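Rhamnose ABC transporter, rhamnose-binding protein (Actinomyces odontolyticus ATCC 17982, PDB 5BQ3) probably binds a sugar, presumably rhamnose, as the substrate-binding component of an ABC transporter. Local coordinates at residues F116-N130 / L274-D286. Numbering follows the deposited sequence.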
ATOM      1  N   PHE A 116      -9.913  -4.109   0.549  1.00 28.76           N
ATOM      2  CA  PHE A 116      -8.949  -3.006   0.493  1.00 27.98           C
ATOM      3  C   PHE A 116      -7.583  -3.466   1.031  1.00 33.33           C
ATOM      4  O   PHE A 116      -7.527  -4.415   1.808  1.00 33.56           O
ATOM      5  CB  PHE A 116      -9.475  -1.726   1.200  1.00 29.55           C
ATOM      6  CG  PHE A 116      -9.753  -1.670   2.694  1.00 30.95           C
ATOM      7  CD1 PHE A 116      -9.839  -2.832   3.457  1.00 33.90           C
ATOM      8  CD2 PHE A 116      -9.964  -0.451   3.330  1.00 32.87           C
ATOM      9  CE1 PHE A 116     -10.104  -2.771   4.829  1.00 35.19           C
ATOM     10  CE2 PHE A 116     -10.231  -0.393   4.704  1.00 35.89           C
ATOM     11  CZ  PHE A 116     -10.305  -1.553   5.442  1.00 34.14           C
ATOM     12  N   ASP A 117      -6.486  -2.824   0.571  1.00 31.03           N
ATOM     13  CA  ASP A 117      -5.081  -3.131   0.910  1.00 31.00           C
ATOM     14  C   ASP A 117      -4.683  -4.477   0.261  1.00 35.40           C
ATOM     15  O   ASP A 117      -3.930  -4.481  -0.718  1.00 34.54           O
ATOM     16  CB  ASP A 117      -4.824  -3.106   2.444  1.00 33.14           C
ATOM     17  CG  ASP A 117      -3.450  -3.558   2.903  1.00 47.43           C
ATOM     18  OD1 ASP A 117      -2.441  -3.024   2.388  1.00 49.15           O
ATOM     19  OD2 ASP A 117      -3.382  -4.399   3.825  1.00 54.25           O
ATOM     20  N   SER A 118      -5.218  -5.602   0.784  1.00 32.64           N
ATOM     21  CA  SER A 118      -4.985  -6.946   0.270  1.00 32.48           C
ATOM     22  C   SER A 118      -6.302  -7.560  -0.201  1.00 36.37           C
ATOM     23  O   SER A 118      -7.286  -7.584   0.544  1.00 36.59           O
ATOM     24  CB  SER A 118      -4.317  -7.822   1.321  1.00 36.03           C
ATOM     25  OG  SER A 118      -3.004  -7.359   1.579  1.00 46.90           O
ATOM     26  N   ASP A 119      -6.307  -8.041  -1.452  1.00 32.02           N
ATOM     27  CA  ASP A 119      -7.466  -8.625  -2.111  1.00 32.17           C
ATOM     28  C   ASP A 119      -7.673 -10.102  -1.774  1.00 37.24           C
ATOM     29  O   ASP A 119      -6.761 -10.787  -1.298  1.00 37.08           O
ATOM     30  CB  ASP A 119      -7.312  -8.480  -3.643  1.00 33.76           C
ATOM     31  CG  ASP A 119      -8.610  -8.551  -4.442  1.00 39.26           C
ATOM     32  OD1 ASP A 119      -9.692  -8.308  -3.850  1.00 38.08           O
ATOM     33  OD2 ASP A 119      -8.541  -8.830  -5.663  1.00 43.42           O
ATOM     34  N   SER A 120      -8.895 -10.578  -2.040  1.00 34.29           N
ATOM     35  CA  SER A 120      -9.300 -11.971  -1.958  1.00 35.22           C
ATOM     36  C   SER A 120      -9.289 -12.501  -3.405  1.00 41.04           C
ATOM     37  O   SER A 120      -8.687 -11.850  -4.270  1.00 40.87           O
ATOM     38  CB  SER A 120     -10.672 -12.084  -1.297  1.00 38.41           C
ATOM     39  OG  SER A 120     -11.685 -11.479  -2.082  1.00 46.17           O
ATOM     40  N   ALA A 121      -9.935 -13.647  -3.695  1.00 38.59           N
ATOM     41  CA  ALA A 121     -10.021 -14.111  -5.083  1.00 38.99           C
ATOM     42  C   ALA A 121     -11.079 -13.251  -5.812  1.00 42.55           C
ATOM     43  O   ALA A 121     -11.888 -12.597  -5.149  1.00 41.61           O
ATOM     44  CB  ALA A 121     -10.364 -15.595  -5.139  1.00 41.14           C
ATOM     45  N   ALA A 122     -11.047 -13.215  -7.151  1.00 39.60           N
ATOM     46  CA  ALA A 122     -11.942 -12.401  -7.982  1.00 39.58           C
ATOM     47  C   ALA A 122     -13.456 -12.638  -7.747  1.00 44.51           C
ATOM     48  O   ALA A 122     -14.244 -11.713  -7.972  1.00 44.28           O
ATOM     49  CB  ALA A 122     -11.621 -12.629  -9.447  1.00 41.23           C
ATOM     50  N   ASP A 123     -13.862 -13.845  -7.302  1.00 41.89           N
ATOM     51  CA  ASP A 123     -15.282 -14.182  -7.121  1.00 42.74           C
ATOM     52  C   ASP A 123     -15.824 -14.033  -5.669  1.00 45.58           C
ATOM     53  O   ASP A 123     -16.974 -14.415  -5.431  1.00 46.70           O
ATOM     54  CB  ASP A 123     -15.568 -15.614  -7.642  1.00 46.60           C
ATOM     55  CG  ASP A 123     -14.685 -16.746  -7.120  1.00 57.38           C
ATOM     56  OD1 ASP A 123     -13.783 -16.472  -6.293  1.00 56.76           O
ATOM     57  OD2 ASP A 123     -14.882 -17.902  -7.559  1.00 63.38           O
ATOM     58  N   CYS A 124     -15.050 -13.448  -4.727  1.00 40.06           N
ATOM     59  CA  CYS A 124     -15.514 -13.295  -3.338  1.00 39.49           C
ATOM     60  C   CYS A 124     -15.827 -11.840  -2.972  1.00 40.32           C
ATOM     61  O   CYS A 124     -16.210 -11.584  -1.828  1.00 39.75           O
ATOM     62  CB  CYS A 124     -14.534 -13.900  -2.332  1.00 40.18           C
ATOM     63  SG  CYS A 124     -13.128 -14.776  -3.062  1.00 44.70           S
ATOM     64  N   ARG A 125     -15.674 -10.891  -3.912  1.00 34.49           N
ATOM     65  CA  ARG A 125     -15.940  -9.487  -3.608  1.00 32.55           C
ATOM     66  C   ARG A 125     -16.587  -8.761  -4.789  1.00 36.63           C
ATOM     67  O   ARG A 125     -16.456  -9.182  -5.943  1.00 37.18           O
ATOM     68  CB  ARG A 125     -14.654  -8.763  -3.137  1.00 29.64           C
ATOM     69  CG  ARG A 125     -13.689  -8.288  -4.221  1.00 31.10           C
ATOM     70  CD  ARG A 125     -12.917  -9.409  -4.884  1.00 29.27           C
ATOM     71  NE  ARG A 125     -11.773  -8.899  -5.634  1.00 31.66           N
ATOM     72  CZ  ARG A 125     -11.821  -8.470  -6.890  1.00 39.71           C
ATOM     73  NH1 ARG A 125     -12.968  -8.487  -7.562  1.00 23.08           N
ATOM     74  NH2 ARG A 125     -10.726  -8.019  -7.484  1.00 22.66           N
ATOM     75  N   ASP A 126     -17.292  -7.670  -4.478  1.00 32.67           N
ATOM     76  CA  ASP A 126     -17.990  -6.832  -5.446  1.00 32.85           C
ATOM     77  C   ASP A 126     -17.049  -5.788  -6.034  1.00 35.55           C
ATOM     78  O   ASP A 126     -17.253  -5.361  -7.172  1.00 35.60           O
ATOM     79  CB  ASP A 126     -19.200  -6.146  -4.784  1.00 34.83           C
ATOM     80  CG  ASP A 126     -20.279  -7.103  -4.320  1.00 46.62           C
ATOM     81  OD1 ASP A 126     -21.023  -7.623  -5.181  1.00 49.45           O
ATOM     82  OD2 ASP A 126     -20.397  -7.315  -3.095  1.00 51.06           O
ATOM     83  N   LEU A 127     -16.011  -5.391  -5.256  1.00 30.83           N
ATOM     84  CA  LEU A 127     -15.017  -4.372  -5.606  1.00 29.82           C
ATOM     85  C   LEU A 127     -13.744  -4.516  -4.771  1.00 31.14           C
ATOM     86  O   LEU A 127     -13.812  -4.914  -3.608  1.00 30.19           O
ATOM     87  CB  LEU A 127     -15.640  -2.979  -5.343  1.00 30.38           C
ATOM     88  CG  LEU A 127     -15.514  -1.889  -6.412  1.00 35.89           C
ATOM     89  CD1 LEU A 127     -16.189  -2.288  -7.720  1.00 37.41           C
ATOM     90  CD2 LEU A 127     -16.153  -0.612  -5.931  1.00 38.49           C
ATOM     91  N   PHE A 128     -12.583  -4.166  -5.363  1.00 26.95           N
ATOM     92  CA  PHE A 128     -11.284  -4.141  -4.681  1.00 24.97           C
ATOM     93  C   PHE A 128     -10.695  -2.725  -4.767  1.00 29.24           C
ATOM     94  O   PHE A 128     -10.673  -2.134  -5.846  1.00 28.97           O
ATOM     95  CB  PHE A 128     -10.300  -5.195  -5.235  1.00 25.97           C
ATOM     96  CG  PHE A 128      -8.872  -5.088  -4.729  1.00 25.91           C
ATOM     97  CD1 PHE A 128      -8.590  -5.121  -3.364  1.00 27.78           C
ATOM     98  CD2 PHE A 128      -7.810  -4.969  -5.617  1.00 27.06           C
ATOM     99  CE1 PHE A 128      -7.275  -4.998  -2.901  1.00 27.42           C
ATOM    100  CE2 PHE A 128      -6.494  -4.857  -5.151  1.00 28.57           C
ATOM    101  CZ  PHE A 128      -6.237  -4.881  -3.798  1.00 25.79           C
ATOM    102  N   ILE A 129     -10.244  -2.181  -3.622  1.00 26.12           N
ATOM    103  CA  ILE A 129      -9.637  -0.854  -3.527  1.00 26.03           C
ATOM    104  C   ILE A 129      -8.140  -1.032  -3.294  1.00 30.99           C
ATOM    105  O   ILE A 129      -7.728  -1.501  -2.229  1.00 30.29           O
ATOM    106  CB  ILE A 129     -10.301   0.051  -2.438  1.00 29.09           C
ATOM    107  CG1 ILE A 129     -11.861  -0.051  -2.421  1.00 29.51           C
ATOM    108  CG2 ILE A 129      -9.827   1.512  -2.556  1.00 29.98           C
ATOM    109  CD1 ILE A 129     -12.645   0.392  -3.703  1.00 32.80           C
ATOM    110  N   ASN A 130      -7.333  -0.691  -4.305  1.00 28.70           N
ATOM    111  CA  ASN A 130      -5.880  -0.780  -4.224  1.00 28.66           C
ATOM    112  C   ASN A 130      -5.298   0.601  -3.948  1.00 35.03           C
ATOM    113  O   ASN A 130      -5.755   1.589  -4.528  1.00 35.46           O
ATOM    114  CB  ASN A 130      -5.303  -1.371  -5.512  1.00 29.32           C
ATOM    115  CG  ASN A 130      -3.967  -2.074  -5.378  1.00 48.40           C
ATOM    116  OD1 ASN A 130      -3.361  -2.183  -4.298  1.00 40.93           O
ATOM    117  ND2 ASN A 130      -3.490  -2.599  -6.490  1.00 40.77           N
ATOM    118  N   LEU A 274      -7.153   5.175   1.627  1.00 33.20           N
ATOM    119  CA  LEU A 274      -7.597   3.851   1.194  1.00 32.39           C
ATOM    120  C   LEU A 274      -8.925   3.469   1.873  1.00 36.52           C
ATOM    121  O   LEU A 274      -9.842   3.017   1.187  1.00 36.42           O
ATOM    122  CB  LEU A 274      -6.505   2.801   1.478  1.00 31.65           C
ATOM    123  CG  LEU A 274      -6.840   1.341   1.180  1.00 35.51           C
ATOM    124  CD1 LEU A 274      -6.790   1.055  -0.309  1.00 35.40           C
ATOM    125  CD2 LEU A 274      -5.903   0.434   1.907  1.00 36.35           C
ATOM    126  N   GLY A 275      -9.011   3.669   3.189  1.00 33.13           N
ATOM    127  CA  GLY A 275     -10.216   3.403   3.969  1.00 33.18           C
ATOM    128  C   GLY A 275     -11.348   4.342   3.595  1.00 37.09           C
ATOM    129  O   GLY A 275     -12.513   3.934   3.573  1.00 37.36           O
ATOM    130  N   TYR A 276     -10.995   5.604   3.267  1.00 33.12           N
ATOM    131  CA  TYR A 276     -11.904   6.672   2.848  1.00 33.59           C
ATOM    132  C   TYR A 276     -12.623   6.299   1.542  1.00 38.13           C
ATOM    133  O   TYR A 276     -13.852   6.330   1.507  1.00 39.40           O
ATOM    134  CB  TYR A 276     -11.129   7.999   2.688  1.00 34.70           C
ATOM    135  CG  TYR A 276     -11.999   9.230   2.580  1.00 36.97           C
ATOM    136  CD1 TYR A 276     -12.365   9.954   3.712  1.00 39.83           C
ATOM    137  CD2 TYR A 276     -12.416   9.707   1.340  1.00 37.81           C
ATOM    138  CE1 TYR A 276     -13.164  11.093   3.617  1.00 41.71           C
ATOM    139  CE2 TYR A 276     -13.211  10.847   1.232  1.00 39.82           C
ATOM    140  CZ  TYR A 276     -13.582  11.537   2.373  1.00 47.54           C
ATOM    141  OH  TYR A 276     -14.363  12.662   2.260  1.00 50.42           O
ATOM    142  N   VAL A 277     -11.859   5.925   0.489  1.00 33.52           N
ATOM    143  CA  VAL A 277     -12.367   5.529  -0.837  1.00 32.88           C
ATOM    144  C   VAL A 277     -13.224   4.256  -0.710  1.00 35.55           C
ATOM    145  O   VAL A 277     -14.296   4.191  -1.311  1.00 35.63           O
ATOM    146  CB  VAL A 277     -11.210   5.358  -1.874  1.00 36.08           C
ATOM    147  CG1 VAL A 277     -11.708   4.769  -3.195  1.00 36.14           C
ATOM    148  CG2 VAL A 277     -10.501   6.686  -2.129  1.00 36.26           C
ATOM    149  N   ALA A 278     -12.767   3.274   0.097  1.00 30.95           N
ATOM    150  CA  ALA A 278     -13.448   1.996   0.325  1.00 30.27           C
ATOM    151  C   ALA A 278     -14.846   2.173   0.936  1.00 34.90           C
ATOM    152  O   ALA A 278     -15.779   1.503   0.500  1.00 34.60           O
ATOM    153  CB  ALA A 278     -12.598   1.108   1.214  1.00 30.36           C
ATOM    154  N   ALA A 279     -14.994   3.083   1.922  1.00 32.54           N
ATOM    155  CA  ALA A 279     -16.269   3.370   2.582  1.00 33.01           C
ATOM    156  C   ALA A 279     -17.249   4.029   1.611  1.00 37.77           C
ATOM    157  O   ALA A 279     -18.442   3.726   1.664  1.00 38.80           O
ATOM    158  CB  ALA A 279     -16.045   4.257   3.795  1.00 34.24           C
ATOM    159  N   TYR A 280     -16.745   4.899   0.706  1.00 33.57           N
ATOM    160  CA  TYR A 280     -17.558   5.571  -0.314  1.00 34.02           C
ATOM    161  C   TYR A 280     -17.937   4.597  -1.430  1.00 37.73           C
ATOM    162  O   TYR A 280     -19.032   4.706  -1.981  1.00 37.73           O
ATOM    163  CB  TYR A 280     -16.834   6.802  -0.889  1.00 35.34           C
ATOM    164  CG  TYR A 280     -17.101   8.070  -0.107  1.00 37.60           C
ATOM    165  CD1 TYR A 280     -18.200   8.875  -0.398  1.00 40.92           C
ATOM    166  CD2 TYR A 280     -16.269   8.457   0.938  1.00 37.82           C
ATOM    167  CE1 TYR A 280     -18.460  10.036   0.330  1.00 42.65           C
ATOM    168  CE2 TYR A 280     -16.519   9.615   1.672  1.00 39.87           C
ATOM    169  CZ  TYR A 280     -17.620  10.399   1.370  1.00 47.90           C
ATOM    170  OH  TYR A 280     -17.859  11.545   2.090  1.00 50.15           O
ATOM    171  N   ALA A 281     -17.034   3.640  -1.742  1.00 34.25           N
ATOM    172  CA  ALA A 281     -17.234   2.599  -2.754  1.00 34.20           C
ATOM    173  C   ALA A 281     -18.325   1.625  -2.322  1.00 39.78           C
ATOM    174  O   ALA A 281     -19.140   1.221  -3.147  1.00 40.95           O
ATOM    175  CB  ALA A 281     -15.937   1.853  -3.003  1.00 33.67           C
ATOM    176  N   GLY A 282     -18.340   1.285  -1.034  1.00 36.17           N
ATOM    177  CA  GLY A 282     -19.322   0.393  -0.433  1.00 36.49           C
ATOM    178  C   GLY A 282     -20.695   1.024  -0.339  1.00 42.29           C
ATOM    179  O   GLY A 282     -21.703   0.347  -0.553  1.00 42.97           O
ATOM    180  N   ALA A 283     -20.736   2.335  -0.031  1.00 39.53           N
ATOM    181  CA  ALA A 283     -21.960   3.131   0.069  1.00 40.48           C
ATOM    182  C   ALA A 283     -22.615   3.288  -1.300  1.00 45.46           C
ATOM    183  O   ALA A 283     -23.842   3.278  -1.391  1.00 46.79           O
ATOM    184  CB  ALA A 283     -21.646   4.497   0.658  1.00 41.56           C
ATOM    185  N   ALA A 284     -21.794   3.413  -2.364  1.00 41.20           N
ATOM    186  CA  ALA A 284     -22.233   3.547  -3.754  1.00 41.44           C
ATOM    187  C   ALA A 284     -22.862   2.245  -4.272  1.00 44.92           C
ATOM    188  O   ALA A 284     -23.853   2.299  -5.003  1.00 46.24           O
ATOM    189  CB  ALA A 284     -21.059   3.945  -4.629  1.00 41.72           C
ATOM    190  N   LEU A 285     -22.297   1.081  -3.879  1.00 39.24           N
ATOM    191  CA  LEU A 285     -22.797  -0.244  -4.259  1.00 38.77           C
ATOM    192  C   LEU A 285     -24.118  -0.562  -3.549  1.00 44.32           C
ATOM    193  O   LEU A 285     -25.026  -1.131  -4.160  1.00 44.70           O
ATOM    194  CB  LEU A 285     -21.759  -1.335  -3.930  1.00 37.23           C
ATOM    195  CG  LEU A 285     -20.546  -1.468  -4.855  1.00 40.52           C
ATOM    196  CD1 LEU A 285     -19.384  -2.108  -4.126  1.00 39.11           C
ATOM    197  CD2 LEU A 285     -20.878  -2.269  -6.099  1.00 43.08           C
ATOM    198  N   ASP A 286     -24.214  -0.196  -2.258  1.00 41.23           N
ATOM    199  CA  ASP A 286     -25.373  -0.441  -1.404  1.00 41.98           C
ATOM    200  C   ASP A 286     -26.566   0.456  -1.758  1.00 48.45           C
ATOM    201  O   ASP A 286     -27.707  -0.003  -1.664  1.00 49.28           O
ATOM    202  CB  ASP A 286     -24.987  -0.237   0.067  1.00 43.08           C
ATOM    203  CG  ASP A 286     -25.835  -1.000   1.061  1.00 51.46           C
ATOM    204  OD1 ASP A 286     -26.243  -2.142   0.744  1.00 52.54           O
ATOM    205  OD2 ASP A 286     -26.029  -0.492   2.177  1.00 56.62           O
TER
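Ile129 lies along the helix 274-286 and meets it with CG1, CG2 and CD1. Its CD1 rests on Ala281 CB at 3.7 Å, its CG1 passes over the backbone at Ala278 CA, and its CG2 reaches Val277 CG1. With CG1 anti to the carbonyl carbon (chi1 -42°), CG2 falls on the side where Leu274 arrives, the two side chains running past one another in opposite senses. Leu274 forks over the ends of two neighbouring strands: CD1 packs on Ile129 CG2 (3.8 Å), while CD2 lies against Asp117 CB at 3.7 Å, and CG faces Phe116 CB. Cutting Leu274 back to an alanine removes the carbon that packs on Phe116 CB and is likely to open a gap between Ile129 and Asp117. The Phe116 ring turns its edge to the helix, with Gly275 CA near the ring plane, 3.9 Å from CE2; Ala278 CB approaches CD2 obliquely at 3.7 Å. Strands 112-116 and 127-130 are adjacent in the six-stranded parallel sheet of one lobe of this periplasmic-binding-protein fold, and helix 271-287 covers one face of that sheet; its segment 274-286 runs nearly antiparallel to strand 127-130 (161°), the axes 8.7 Å apart at closest. No hydrogen bond crosses between the two segments. Ala278 and Ala281 each turn a methyl group toward the strand. Further along, Leu127 CD2 touches both Ala281 CB and, at 4.0 Å, Leu285 CD1. Leu285 CD1 also borders Asp126 CB, whose carboxylate is held by Arg107 and the backbone N of Val113. Helix 40-56 adds Met45, which touches both Phe116 and Leu274.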